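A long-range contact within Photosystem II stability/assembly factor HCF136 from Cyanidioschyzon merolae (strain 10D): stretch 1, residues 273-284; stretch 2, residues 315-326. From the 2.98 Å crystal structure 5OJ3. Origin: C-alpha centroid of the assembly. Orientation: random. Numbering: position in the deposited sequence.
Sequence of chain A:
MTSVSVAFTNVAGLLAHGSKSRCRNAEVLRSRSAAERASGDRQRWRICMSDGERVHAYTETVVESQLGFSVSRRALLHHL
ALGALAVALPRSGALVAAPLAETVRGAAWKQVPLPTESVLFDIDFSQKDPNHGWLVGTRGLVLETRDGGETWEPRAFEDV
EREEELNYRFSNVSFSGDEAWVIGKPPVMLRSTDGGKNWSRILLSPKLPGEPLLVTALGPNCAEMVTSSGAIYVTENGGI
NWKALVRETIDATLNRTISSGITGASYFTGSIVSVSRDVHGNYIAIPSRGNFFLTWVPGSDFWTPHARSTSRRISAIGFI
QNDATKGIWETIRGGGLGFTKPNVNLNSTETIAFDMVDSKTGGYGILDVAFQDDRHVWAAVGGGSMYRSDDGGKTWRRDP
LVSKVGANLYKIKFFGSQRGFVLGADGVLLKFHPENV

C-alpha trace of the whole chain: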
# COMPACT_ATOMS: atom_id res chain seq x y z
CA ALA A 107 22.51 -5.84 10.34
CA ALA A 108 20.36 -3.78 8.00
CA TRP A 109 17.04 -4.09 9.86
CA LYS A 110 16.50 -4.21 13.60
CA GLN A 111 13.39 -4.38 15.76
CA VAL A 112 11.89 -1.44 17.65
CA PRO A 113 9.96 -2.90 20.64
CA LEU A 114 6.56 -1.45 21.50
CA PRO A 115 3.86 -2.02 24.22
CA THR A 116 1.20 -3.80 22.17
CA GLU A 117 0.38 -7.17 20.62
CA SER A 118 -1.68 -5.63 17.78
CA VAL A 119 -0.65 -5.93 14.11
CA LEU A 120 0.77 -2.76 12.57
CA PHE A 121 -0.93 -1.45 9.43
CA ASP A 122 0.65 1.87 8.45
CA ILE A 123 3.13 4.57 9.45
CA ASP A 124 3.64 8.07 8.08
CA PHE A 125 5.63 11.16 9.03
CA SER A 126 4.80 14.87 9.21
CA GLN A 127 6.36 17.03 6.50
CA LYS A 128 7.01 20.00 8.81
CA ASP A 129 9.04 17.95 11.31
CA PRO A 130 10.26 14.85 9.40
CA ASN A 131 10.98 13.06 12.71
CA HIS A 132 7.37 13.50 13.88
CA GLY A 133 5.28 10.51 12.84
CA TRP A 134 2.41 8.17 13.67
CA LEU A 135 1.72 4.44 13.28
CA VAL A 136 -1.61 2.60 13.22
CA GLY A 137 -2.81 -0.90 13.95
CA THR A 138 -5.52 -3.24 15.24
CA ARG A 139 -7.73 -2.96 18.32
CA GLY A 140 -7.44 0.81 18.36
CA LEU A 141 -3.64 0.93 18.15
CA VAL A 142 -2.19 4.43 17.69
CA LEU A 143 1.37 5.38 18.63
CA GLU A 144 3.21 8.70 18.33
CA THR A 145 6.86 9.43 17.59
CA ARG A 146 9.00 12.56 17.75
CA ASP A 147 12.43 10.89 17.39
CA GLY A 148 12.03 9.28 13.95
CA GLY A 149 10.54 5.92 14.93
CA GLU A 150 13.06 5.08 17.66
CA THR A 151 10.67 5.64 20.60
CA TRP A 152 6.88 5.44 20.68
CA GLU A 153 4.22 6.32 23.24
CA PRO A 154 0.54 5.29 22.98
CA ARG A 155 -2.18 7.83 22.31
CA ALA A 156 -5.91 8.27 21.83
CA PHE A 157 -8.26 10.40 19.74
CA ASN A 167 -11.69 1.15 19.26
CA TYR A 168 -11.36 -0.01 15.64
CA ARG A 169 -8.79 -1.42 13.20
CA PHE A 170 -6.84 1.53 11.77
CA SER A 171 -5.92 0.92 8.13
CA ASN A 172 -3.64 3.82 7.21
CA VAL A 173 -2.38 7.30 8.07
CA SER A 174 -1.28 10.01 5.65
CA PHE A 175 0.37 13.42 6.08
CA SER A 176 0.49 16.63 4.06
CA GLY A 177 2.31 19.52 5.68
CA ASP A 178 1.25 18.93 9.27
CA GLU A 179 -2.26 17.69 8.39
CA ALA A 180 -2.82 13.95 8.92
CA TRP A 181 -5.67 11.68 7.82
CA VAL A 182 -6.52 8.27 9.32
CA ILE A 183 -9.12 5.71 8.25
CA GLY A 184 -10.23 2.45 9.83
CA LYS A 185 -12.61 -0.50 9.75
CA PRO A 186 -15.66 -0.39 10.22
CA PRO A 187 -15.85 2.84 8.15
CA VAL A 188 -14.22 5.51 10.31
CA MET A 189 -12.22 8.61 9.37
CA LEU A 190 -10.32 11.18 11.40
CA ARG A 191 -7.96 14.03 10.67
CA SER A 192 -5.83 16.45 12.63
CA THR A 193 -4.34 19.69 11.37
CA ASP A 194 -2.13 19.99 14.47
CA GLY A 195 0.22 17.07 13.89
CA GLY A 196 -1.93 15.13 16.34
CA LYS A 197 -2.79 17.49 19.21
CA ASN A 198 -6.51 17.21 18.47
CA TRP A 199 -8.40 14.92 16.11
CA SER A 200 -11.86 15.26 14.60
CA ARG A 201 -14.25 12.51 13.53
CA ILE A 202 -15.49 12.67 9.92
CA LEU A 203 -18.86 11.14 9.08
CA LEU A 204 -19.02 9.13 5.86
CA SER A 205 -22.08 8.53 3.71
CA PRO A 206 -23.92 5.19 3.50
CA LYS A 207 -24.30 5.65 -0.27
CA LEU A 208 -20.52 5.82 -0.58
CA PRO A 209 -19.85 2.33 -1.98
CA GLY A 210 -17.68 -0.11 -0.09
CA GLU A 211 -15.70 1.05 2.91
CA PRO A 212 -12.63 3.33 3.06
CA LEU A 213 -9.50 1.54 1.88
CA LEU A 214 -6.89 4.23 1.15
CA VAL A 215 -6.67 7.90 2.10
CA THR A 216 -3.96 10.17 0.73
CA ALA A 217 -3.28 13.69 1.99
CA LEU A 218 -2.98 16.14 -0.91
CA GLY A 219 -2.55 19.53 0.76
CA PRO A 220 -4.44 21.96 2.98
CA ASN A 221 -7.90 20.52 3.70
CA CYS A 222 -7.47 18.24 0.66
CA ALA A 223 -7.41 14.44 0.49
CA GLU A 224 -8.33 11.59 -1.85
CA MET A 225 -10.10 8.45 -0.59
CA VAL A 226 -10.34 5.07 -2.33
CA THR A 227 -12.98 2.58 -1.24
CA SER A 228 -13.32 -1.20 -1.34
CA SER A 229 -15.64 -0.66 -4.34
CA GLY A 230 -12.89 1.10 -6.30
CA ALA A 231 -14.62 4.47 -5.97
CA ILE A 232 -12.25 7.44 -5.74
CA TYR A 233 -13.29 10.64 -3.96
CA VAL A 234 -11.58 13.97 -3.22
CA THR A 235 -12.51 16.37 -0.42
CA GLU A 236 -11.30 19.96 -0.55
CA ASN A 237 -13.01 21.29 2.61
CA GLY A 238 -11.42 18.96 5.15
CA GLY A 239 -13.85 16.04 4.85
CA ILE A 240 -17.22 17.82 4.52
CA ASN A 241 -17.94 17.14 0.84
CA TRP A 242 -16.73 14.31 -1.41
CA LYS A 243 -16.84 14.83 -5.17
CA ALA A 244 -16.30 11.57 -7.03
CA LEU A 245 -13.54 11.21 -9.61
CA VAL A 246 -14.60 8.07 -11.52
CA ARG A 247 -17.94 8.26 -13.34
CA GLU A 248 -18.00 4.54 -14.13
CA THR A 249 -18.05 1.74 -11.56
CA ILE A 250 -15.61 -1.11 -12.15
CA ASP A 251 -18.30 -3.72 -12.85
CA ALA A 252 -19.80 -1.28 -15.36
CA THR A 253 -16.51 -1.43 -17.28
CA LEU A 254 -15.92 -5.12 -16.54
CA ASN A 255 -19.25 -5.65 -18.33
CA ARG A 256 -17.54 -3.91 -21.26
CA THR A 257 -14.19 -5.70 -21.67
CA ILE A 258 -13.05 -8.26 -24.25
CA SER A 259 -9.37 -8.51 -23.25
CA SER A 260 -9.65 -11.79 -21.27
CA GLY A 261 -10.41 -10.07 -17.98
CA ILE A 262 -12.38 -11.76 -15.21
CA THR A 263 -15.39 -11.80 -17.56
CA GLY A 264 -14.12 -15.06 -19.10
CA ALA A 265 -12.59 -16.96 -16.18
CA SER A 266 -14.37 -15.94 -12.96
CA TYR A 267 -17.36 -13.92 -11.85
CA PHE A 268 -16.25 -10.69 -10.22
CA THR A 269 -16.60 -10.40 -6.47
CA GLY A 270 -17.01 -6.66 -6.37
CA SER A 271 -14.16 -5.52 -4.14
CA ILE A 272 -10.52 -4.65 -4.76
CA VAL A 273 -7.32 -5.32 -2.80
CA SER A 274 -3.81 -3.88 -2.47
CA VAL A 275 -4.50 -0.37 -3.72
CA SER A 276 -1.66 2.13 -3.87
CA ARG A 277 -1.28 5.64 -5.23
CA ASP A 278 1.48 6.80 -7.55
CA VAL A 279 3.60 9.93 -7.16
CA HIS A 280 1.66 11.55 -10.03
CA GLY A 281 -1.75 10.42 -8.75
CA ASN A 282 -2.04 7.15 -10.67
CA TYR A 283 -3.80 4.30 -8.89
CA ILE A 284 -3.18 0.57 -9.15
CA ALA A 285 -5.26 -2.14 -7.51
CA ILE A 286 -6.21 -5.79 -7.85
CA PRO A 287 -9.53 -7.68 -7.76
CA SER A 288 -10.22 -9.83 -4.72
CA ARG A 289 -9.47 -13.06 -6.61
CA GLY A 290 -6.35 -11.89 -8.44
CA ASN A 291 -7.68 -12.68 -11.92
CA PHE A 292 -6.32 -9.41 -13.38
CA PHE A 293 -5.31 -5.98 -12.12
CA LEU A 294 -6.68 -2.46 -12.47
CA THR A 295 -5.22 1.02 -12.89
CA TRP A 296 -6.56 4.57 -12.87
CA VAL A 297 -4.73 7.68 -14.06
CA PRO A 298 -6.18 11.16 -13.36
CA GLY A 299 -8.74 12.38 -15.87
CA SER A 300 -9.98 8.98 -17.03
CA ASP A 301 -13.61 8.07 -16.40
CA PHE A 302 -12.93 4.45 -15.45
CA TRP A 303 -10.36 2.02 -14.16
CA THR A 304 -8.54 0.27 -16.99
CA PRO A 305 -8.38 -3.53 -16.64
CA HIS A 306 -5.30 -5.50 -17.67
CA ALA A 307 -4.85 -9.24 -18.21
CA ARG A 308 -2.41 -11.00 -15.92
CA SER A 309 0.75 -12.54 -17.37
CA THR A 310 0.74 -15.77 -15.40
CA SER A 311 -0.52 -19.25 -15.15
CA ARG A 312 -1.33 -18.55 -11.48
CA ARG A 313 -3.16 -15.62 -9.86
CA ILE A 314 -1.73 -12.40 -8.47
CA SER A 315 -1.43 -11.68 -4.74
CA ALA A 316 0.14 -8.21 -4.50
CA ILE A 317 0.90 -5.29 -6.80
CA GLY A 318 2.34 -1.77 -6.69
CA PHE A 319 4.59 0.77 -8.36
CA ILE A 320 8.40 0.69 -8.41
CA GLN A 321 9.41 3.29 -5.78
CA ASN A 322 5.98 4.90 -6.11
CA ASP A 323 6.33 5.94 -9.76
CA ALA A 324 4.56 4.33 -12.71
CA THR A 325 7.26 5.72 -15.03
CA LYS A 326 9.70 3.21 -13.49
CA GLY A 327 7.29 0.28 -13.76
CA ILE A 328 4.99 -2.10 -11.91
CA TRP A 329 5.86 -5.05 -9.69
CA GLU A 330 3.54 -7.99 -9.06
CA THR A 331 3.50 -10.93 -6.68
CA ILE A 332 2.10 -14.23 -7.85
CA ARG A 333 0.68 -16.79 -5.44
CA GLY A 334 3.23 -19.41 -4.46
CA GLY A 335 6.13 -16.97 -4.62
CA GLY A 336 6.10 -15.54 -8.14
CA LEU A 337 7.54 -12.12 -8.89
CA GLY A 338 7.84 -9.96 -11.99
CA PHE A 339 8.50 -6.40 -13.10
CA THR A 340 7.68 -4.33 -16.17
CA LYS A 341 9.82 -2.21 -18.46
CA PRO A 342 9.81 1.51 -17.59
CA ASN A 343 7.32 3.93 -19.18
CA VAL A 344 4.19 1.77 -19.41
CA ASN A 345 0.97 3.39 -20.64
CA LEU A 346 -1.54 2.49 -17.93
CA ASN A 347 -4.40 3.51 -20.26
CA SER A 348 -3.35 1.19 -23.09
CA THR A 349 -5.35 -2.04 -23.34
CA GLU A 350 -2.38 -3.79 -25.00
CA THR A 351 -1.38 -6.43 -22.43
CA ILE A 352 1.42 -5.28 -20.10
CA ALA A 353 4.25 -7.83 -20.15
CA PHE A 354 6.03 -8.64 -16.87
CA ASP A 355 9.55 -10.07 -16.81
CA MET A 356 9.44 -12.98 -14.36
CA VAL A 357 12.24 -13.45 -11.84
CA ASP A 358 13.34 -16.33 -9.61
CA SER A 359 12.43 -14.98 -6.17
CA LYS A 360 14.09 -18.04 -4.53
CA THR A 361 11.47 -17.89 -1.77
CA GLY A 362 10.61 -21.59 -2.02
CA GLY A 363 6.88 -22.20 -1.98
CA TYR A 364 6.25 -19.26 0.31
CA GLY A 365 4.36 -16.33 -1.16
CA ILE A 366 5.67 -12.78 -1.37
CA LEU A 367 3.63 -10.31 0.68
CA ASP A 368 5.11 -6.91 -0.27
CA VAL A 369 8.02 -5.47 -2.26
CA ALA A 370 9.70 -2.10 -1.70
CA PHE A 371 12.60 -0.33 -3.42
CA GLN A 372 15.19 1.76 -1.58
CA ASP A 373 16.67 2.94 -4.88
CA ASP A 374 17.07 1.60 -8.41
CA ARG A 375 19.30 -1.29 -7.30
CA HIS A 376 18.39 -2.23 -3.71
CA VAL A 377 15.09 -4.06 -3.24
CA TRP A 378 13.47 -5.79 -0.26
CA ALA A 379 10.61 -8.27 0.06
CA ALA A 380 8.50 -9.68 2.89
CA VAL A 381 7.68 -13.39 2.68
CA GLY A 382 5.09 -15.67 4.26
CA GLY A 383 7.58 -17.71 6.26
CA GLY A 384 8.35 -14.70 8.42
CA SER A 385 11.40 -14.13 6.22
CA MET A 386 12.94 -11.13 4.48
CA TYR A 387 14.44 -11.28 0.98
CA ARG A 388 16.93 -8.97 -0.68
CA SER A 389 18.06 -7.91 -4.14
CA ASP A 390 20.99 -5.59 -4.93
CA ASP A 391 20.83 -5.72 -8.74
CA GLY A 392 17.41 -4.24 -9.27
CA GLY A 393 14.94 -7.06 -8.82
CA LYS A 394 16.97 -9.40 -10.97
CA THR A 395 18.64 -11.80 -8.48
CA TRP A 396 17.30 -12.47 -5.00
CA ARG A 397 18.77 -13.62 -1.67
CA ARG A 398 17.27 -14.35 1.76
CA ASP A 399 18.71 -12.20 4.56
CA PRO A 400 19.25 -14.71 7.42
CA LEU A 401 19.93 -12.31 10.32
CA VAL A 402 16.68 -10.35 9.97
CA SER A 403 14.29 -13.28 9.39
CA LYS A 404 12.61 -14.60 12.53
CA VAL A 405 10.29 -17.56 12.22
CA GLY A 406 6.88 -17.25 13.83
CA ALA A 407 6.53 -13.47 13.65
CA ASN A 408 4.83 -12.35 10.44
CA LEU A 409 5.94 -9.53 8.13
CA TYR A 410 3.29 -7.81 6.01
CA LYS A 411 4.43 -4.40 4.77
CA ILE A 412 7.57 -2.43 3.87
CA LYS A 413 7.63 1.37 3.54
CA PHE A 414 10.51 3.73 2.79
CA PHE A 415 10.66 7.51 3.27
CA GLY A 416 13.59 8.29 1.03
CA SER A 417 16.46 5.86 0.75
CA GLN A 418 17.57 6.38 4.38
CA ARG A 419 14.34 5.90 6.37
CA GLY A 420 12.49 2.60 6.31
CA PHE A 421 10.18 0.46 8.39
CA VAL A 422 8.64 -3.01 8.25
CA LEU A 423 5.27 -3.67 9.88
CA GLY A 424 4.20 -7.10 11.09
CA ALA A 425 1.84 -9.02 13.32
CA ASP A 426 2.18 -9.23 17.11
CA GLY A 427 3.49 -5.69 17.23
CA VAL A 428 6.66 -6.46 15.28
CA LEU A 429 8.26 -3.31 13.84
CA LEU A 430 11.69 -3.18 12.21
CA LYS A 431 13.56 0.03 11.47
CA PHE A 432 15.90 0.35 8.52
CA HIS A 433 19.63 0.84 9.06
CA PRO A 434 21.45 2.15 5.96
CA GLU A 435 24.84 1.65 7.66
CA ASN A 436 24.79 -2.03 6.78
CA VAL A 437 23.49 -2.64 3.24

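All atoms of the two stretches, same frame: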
# COMPACT_ATOMS: atom_id res chain seq x y z
N VAL A 273 -8.32 -5.04 -3.83
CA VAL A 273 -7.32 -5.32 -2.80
C VAL A 273 -6.03 -4.64 -3.23
O VAL A 273 -5.78 -4.42 -4.42
CB VAL A 273 -7.14 -6.85 -2.59
CG1 VAL A 273 -5.90 -7.18 -1.75
CG2 VAL A 273 -8.40 -7.47 -1.98
N SER A 274 -5.20 -4.29 -2.24
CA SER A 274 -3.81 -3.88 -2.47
C SER A 274 -3.75 -2.66 -3.39
O SER A 274 -3.10 -2.66 -4.44
CB SER A 274 -2.98 -5.04 -3.04
OG SER A 274 -1.72 -4.59 -3.48
N VAL A 275 -4.42 -1.61 -2.96
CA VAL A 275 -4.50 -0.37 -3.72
C VAL A 275 -3.42 0.57 -3.23
O VAL A 275 -3.22 0.73 -2.02
CB VAL A 275 -5.89 0.27 -3.60
CG1 VAL A 275 -6.08 1.36 -4.65
CG2 VAL A 275 -6.96 -0.79 -3.72
N SER A 276 -2.73 1.19 -4.17
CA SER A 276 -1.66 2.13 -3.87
C SER A 276 -1.76 3.28 -4.84
O SER A 276 -2.26 3.13 -5.96
CB SER A 276 -0.27 1.48 -3.94
OG SER A 276 0.06 1.14 -5.28
N ARG A 277 -1.25 4.44 -4.42
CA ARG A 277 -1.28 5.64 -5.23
C ARG A 277 0.13 6.02 -5.66
O ARG A 277 1.09 5.93 -4.89
CB ARG A 277 -1.92 6.81 -4.48
CG ARG A 277 -2.24 7.97 -5.41
CD ARG A 277 -3.19 8.95 -4.78
NE ARG A 277 -3.17 10.25 -5.41
CZ ARG A 277 -2.16 11.11 -5.38
NH1 ARG A 277 -1.06 10.85 -4.70
NH2 ARG A 277 -2.29 12.26 -6.00
N ASP A 278 0.23 6.46 -6.91
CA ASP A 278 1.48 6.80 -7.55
C ASP A 278 1.87 8.24 -7.19
O ASP A 278 1.08 9.00 -6.62
CB ASP A 278 1.30 6.63 -9.06
CG ASP A 278 2.48 7.08 -9.87
OD1 ASP A 278 3.36 6.25 -10.15
OD2 ASP A 278 2.53 8.28 -10.23
N VAL A 279 3.11 8.61 -7.52
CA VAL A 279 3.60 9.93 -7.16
C VAL A 279 2.93 11.00 -8.01
O VAL A 279 2.88 12.17 -7.60
CB VAL A 279 5.13 9.95 -7.29
CG1 VAL A 279 5.57 10.27 -8.71
CG2 VAL A 279 5.72 10.91 -6.29
N HIS A 280 2.40 10.64 -9.18
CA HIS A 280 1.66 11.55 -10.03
C HIS A 280 0.15 11.34 -9.95
O HIS A 280 -0.59 11.84 -10.81
CB HIS A 280 2.13 11.43 -11.49
CG HIS A 280 3.62 11.53 -11.65
ND1 HIS A 280 4.42 10.45 -11.91
CD2 HIS A 280 4.44 12.60 -11.57
CE1 HIS A 280 5.68 10.84 -12.00
NE2 HIS A 280 5.72 12.14 -11.79
N GLY A 281 -0.33 10.62 -8.94
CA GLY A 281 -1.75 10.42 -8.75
C GLY A 281 -2.35 9.23 -9.46
O GLY A 281 -3.58 9.09 -9.46
N ASN A 282 -1.53 8.38 -10.07
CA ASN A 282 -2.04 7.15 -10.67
C ASN A 282 -2.37 6.14 -9.57
O ASN A 282 -1.71 6.09 -8.53
CB ASN A 282 -1.03 6.55 -11.64
CG ASN A 282 -0.77 7.43 -12.84
OD1 ASN A 282 -1.54 8.33 -13.15
ND2 ASN A 282 0.34 7.17 -13.53
N TYR A 283 -3.41 5.36 -9.81
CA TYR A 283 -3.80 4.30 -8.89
C TYR A 283 -3.60 2.93 -9.54
O TYR A 283 -3.78 2.77 -10.75
CB TYR A 283 -5.27 4.44 -8.47
CG TYR A 283 -5.55 5.54 -7.47
CD1 TYR A 283 -5.26 5.37 -6.13
CD2 TYR A 283 -6.10 6.74 -7.88
CE1 TYR A 283 -5.52 6.38 -5.22
CE2 TYR A 283 -6.36 7.75 -6.98
CZ TYR A 283 -6.08 7.57 -5.65
OH TYR A 283 -6.34 8.58 -4.75
N ILE A 284 -3.23 1.96 -8.72
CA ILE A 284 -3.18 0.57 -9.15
C ILE A 284 -3.80 -0.28 -8.04
O ILE A 284 -3.64 0.01 -6.85
CB ILE A 284 -1.75 0.09 -9.48
CG1 ILE A 284 -1.79 -1.23 -10.24
CG2 ILE A 284 -0.91 -0.07 -8.22
CD1 ILE A 284 -0.52 -1.54 -10.98
N SER A 315 -1.15 -11.93 -6.15
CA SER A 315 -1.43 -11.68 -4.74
C SER A 315 -1.22 -10.23 -4.34
O SER A 315 -1.99 -9.70 -3.54
CB SER A 315 -0.56 -12.56 -3.85
OG SER A 315 -0.35 -13.82 -4.45
N ALA A 316 -0.20 -9.57 -4.87
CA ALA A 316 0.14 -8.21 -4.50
C ALA A 316 0.59 -7.45 -5.75
O ALA A 316 0.94 -8.05 -6.77
CB ALA A 316 1.23 -8.17 -3.43
N ILE A 317 0.54 -6.12 -5.66
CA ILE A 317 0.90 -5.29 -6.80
C ILE A 317 1.15 -3.86 -6.32
O ILE A 317 0.60 -3.42 -5.30
CB ILE A 317 -0.19 -5.34 -7.89
CG1 ILE A 317 0.30 -4.71 -9.19
CG2 ILE A 317 -1.48 -4.68 -7.41
CD1 ILE A 317 -0.43 -5.18 -10.43
N GLY A 318 2.00 -3.14 -7.04
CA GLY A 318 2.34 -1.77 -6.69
C GLY A 318 3.29 -1.19 -7.72
O GLY A 318 3.66 -1.85 -8.70
N PHE A 319 3.69 0.06 -7.47
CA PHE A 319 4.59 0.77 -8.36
C PHE A 319 6.02 0.70 -7.84
O PHE A 319 6.26 0.66 -6.63
CB PHE A 319 4.18 2.24 -8.52
CG PHE A 319 2.82 2.43 -9.14
CD1 PHE A 319 1.72 2.81 -8.37
CD2 PHE A 319 2.63 2.19 -10.49
CE1 PHE A 319 0.48 2.98 -8.96
CE2 PHE A 319 1.39 2.36 -11.08
CZ PHE A 319 0.31 2.75 -10.31
N ILE A 320 6.98 0.70 -8.77
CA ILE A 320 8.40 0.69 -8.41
C ILE A 320 8.77 2.05 -7.84
O ILE A 320 8.71 3.07 -8.54
CB ILE A 320 9.27 0.32 -9.61
CG1 ILE A 320 9.27 -1.20 -9.82
CG2 ILE A 320 10.70 0.82 -9.42
CD1 ILE A 320 9.54 -1.62 -11.25
N GLN A 321 9.17 2.07 -6.57
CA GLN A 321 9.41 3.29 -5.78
C GLN A 321 8.40 4.38 -6.14
O GLN A 321 8.74 5.52 -6.45
CB GLN A 321 10.86 3.77 -5.90
CG GLN A 321 11.51 3.72 -7.28
CD GLN A 321 12.99 4.08 -7.22
OE1 GLN A 321 13.46 4.65 -6.24
NE2 GLN A 321 13.72 3.73 -8.27
N ASN A 322 7.12 3.99 -6.07
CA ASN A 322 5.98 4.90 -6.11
C ASN A 322 5.95 5.76 -7.37
O ASN A 322 5.54 6.91 -7.35
CB ASN A 322 5.95 5.79 -4.87
CG ASN A 322 6.04 5.00 -3.58
OD1 ASN A 322 5.51 3.89 -3.48
ND2 ASN A 322 6.72 5.56 -2.59
N ASP A 323 6.37 5.19 -8.50
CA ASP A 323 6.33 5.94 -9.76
C ASP A 323 6.06 4.98 -10.90
O ASP A 323 6.87 4.08 -11.16
CB ASP A 323 7.61 6.73 -10.01
CG ASP A 323 7.49 7.64 -11.23
OD1 ASP A 323 6.35 7.90 -11.68
OD2 ASP A 323 8.54 8.08 -11.75
N ALA A 324 4.93 5.17 -11.58
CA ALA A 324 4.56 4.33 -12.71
C ALA A 324 5.49 4.50 -13.90
O ALA A 324 5.50 3.63 -14.78
CB ALA A 324 3.12 4.63 -13.13
N THR A 325 6.28 5.57 -13.96
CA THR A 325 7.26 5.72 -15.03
C THR A 325 8.49 4.84 -14.85
O THR A 325 9.30 4.75 -15.78
CB THR A 325 7.72 7.19 -15.13
OG1 THR A 325 8.77 7.44 -14.19
CG2 THR A 325 6.55 8.14 -14.88
N LYS A 326 8.64 4.19 -13.69
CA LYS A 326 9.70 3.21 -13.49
C LYS A 326 9.19 1.77 -13.53
O LYS A 326 10.01 0.85 -13.63
CB LYS A 326 10.42 3.48 -12.16
CG LYS A 326 10.53 4.97 -11.81
CD LYS A 326 11.08 5.24 -10.42
CE LYS A 326 11.69 6.65 -10.32
NZ LYS A 326 12.99 6.87 -11.00

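Stretch 1 folds into a hairpin: strand 275-277 runs into a type I turn from Asp278 to Gly281, and the chain returns through strand 283-284. Ser276 N to Ile284 O (3.1 Å), Ile284 N to Ser276 O (3.2 Å) and Asp278 N to Asn282 O (2.6 Å) are the backbone hydrogen bonds that pair its arms. At the last turn position, Gly281 has phi/psi of 88/8°, where a CB would be jammed against the preceding carbonyl oxygen. In stretch 2, strand 315-319 lies nearly parallel to strand 275-277, at 6° between their directions and 7.1 Å between their axes at closest approach. No backbone-to-backbone hydrogen bond links these two strands; the CA separations are 6.2 Å for Ser274 CA to Ala316 CA and 6.3 Å for Ser276 CA to Gly318 CA, and side chains of stretch 1 reach across to the side chains and backbone of stretch 2.

Beyond the strands the backbones close in, with Asp278 CA 5.1 Å from Asn322 CA. Here Val279 N donates to Asn322 O at 3.0 Å, joining the hairpin turn to the loop of stretch 2.

Asp278 organises this end. Its CB points sideways, but with chi1 at 174° its carboxylate approaches the loop, and OD1 accepts a very short hydrogen bond from Ala324 N (2.4 Å). OD2 faces its own turn and accepts from His280 N at 2.6 Å with a nearly linear angle of 168°. One carboxylate thus ties the turn internally and across the contact. The price is proximity of like charges, Asp278 OD1 lying 3.7 Å from Asp323 OD1. Asp323 is itself engaged, its OD2 accepting from Thr325 OG1 at 2.5 Å, while the His280 ring presents its edge to the other oxygen, with His280 CE1 3.0 Å from Asp323 OD1.

Phe319 supplies the apolar centre and has 96 Å² covered by stretch 1, the largest share of any residue here. Asp278 CB sits over one face, 4.1 Å from the centroid of the Phe319 ring and 26° off its normal, a CH-pi arrangement. Ile284 CG2 packs 3.4 Å from Phe319 CE1, and Ile284 CD1 meets Ile317 CD1 at 3.7 Å. The branched Ile284 can therefore touch both neighbours at once. Between them, Gly318 brings its bare CA within 4.0 Å of both Ser276 OG and Ile284 CG2.

Where the chain of stretch 1 turns a corner, Ser274 directs its CA-to-CB bond toward stretch 2, and Ile317 N donates a weak hydrogen bond to Ser274 OG (3.5 Å). Altogether the contact buries 653 Å², summed over both sides.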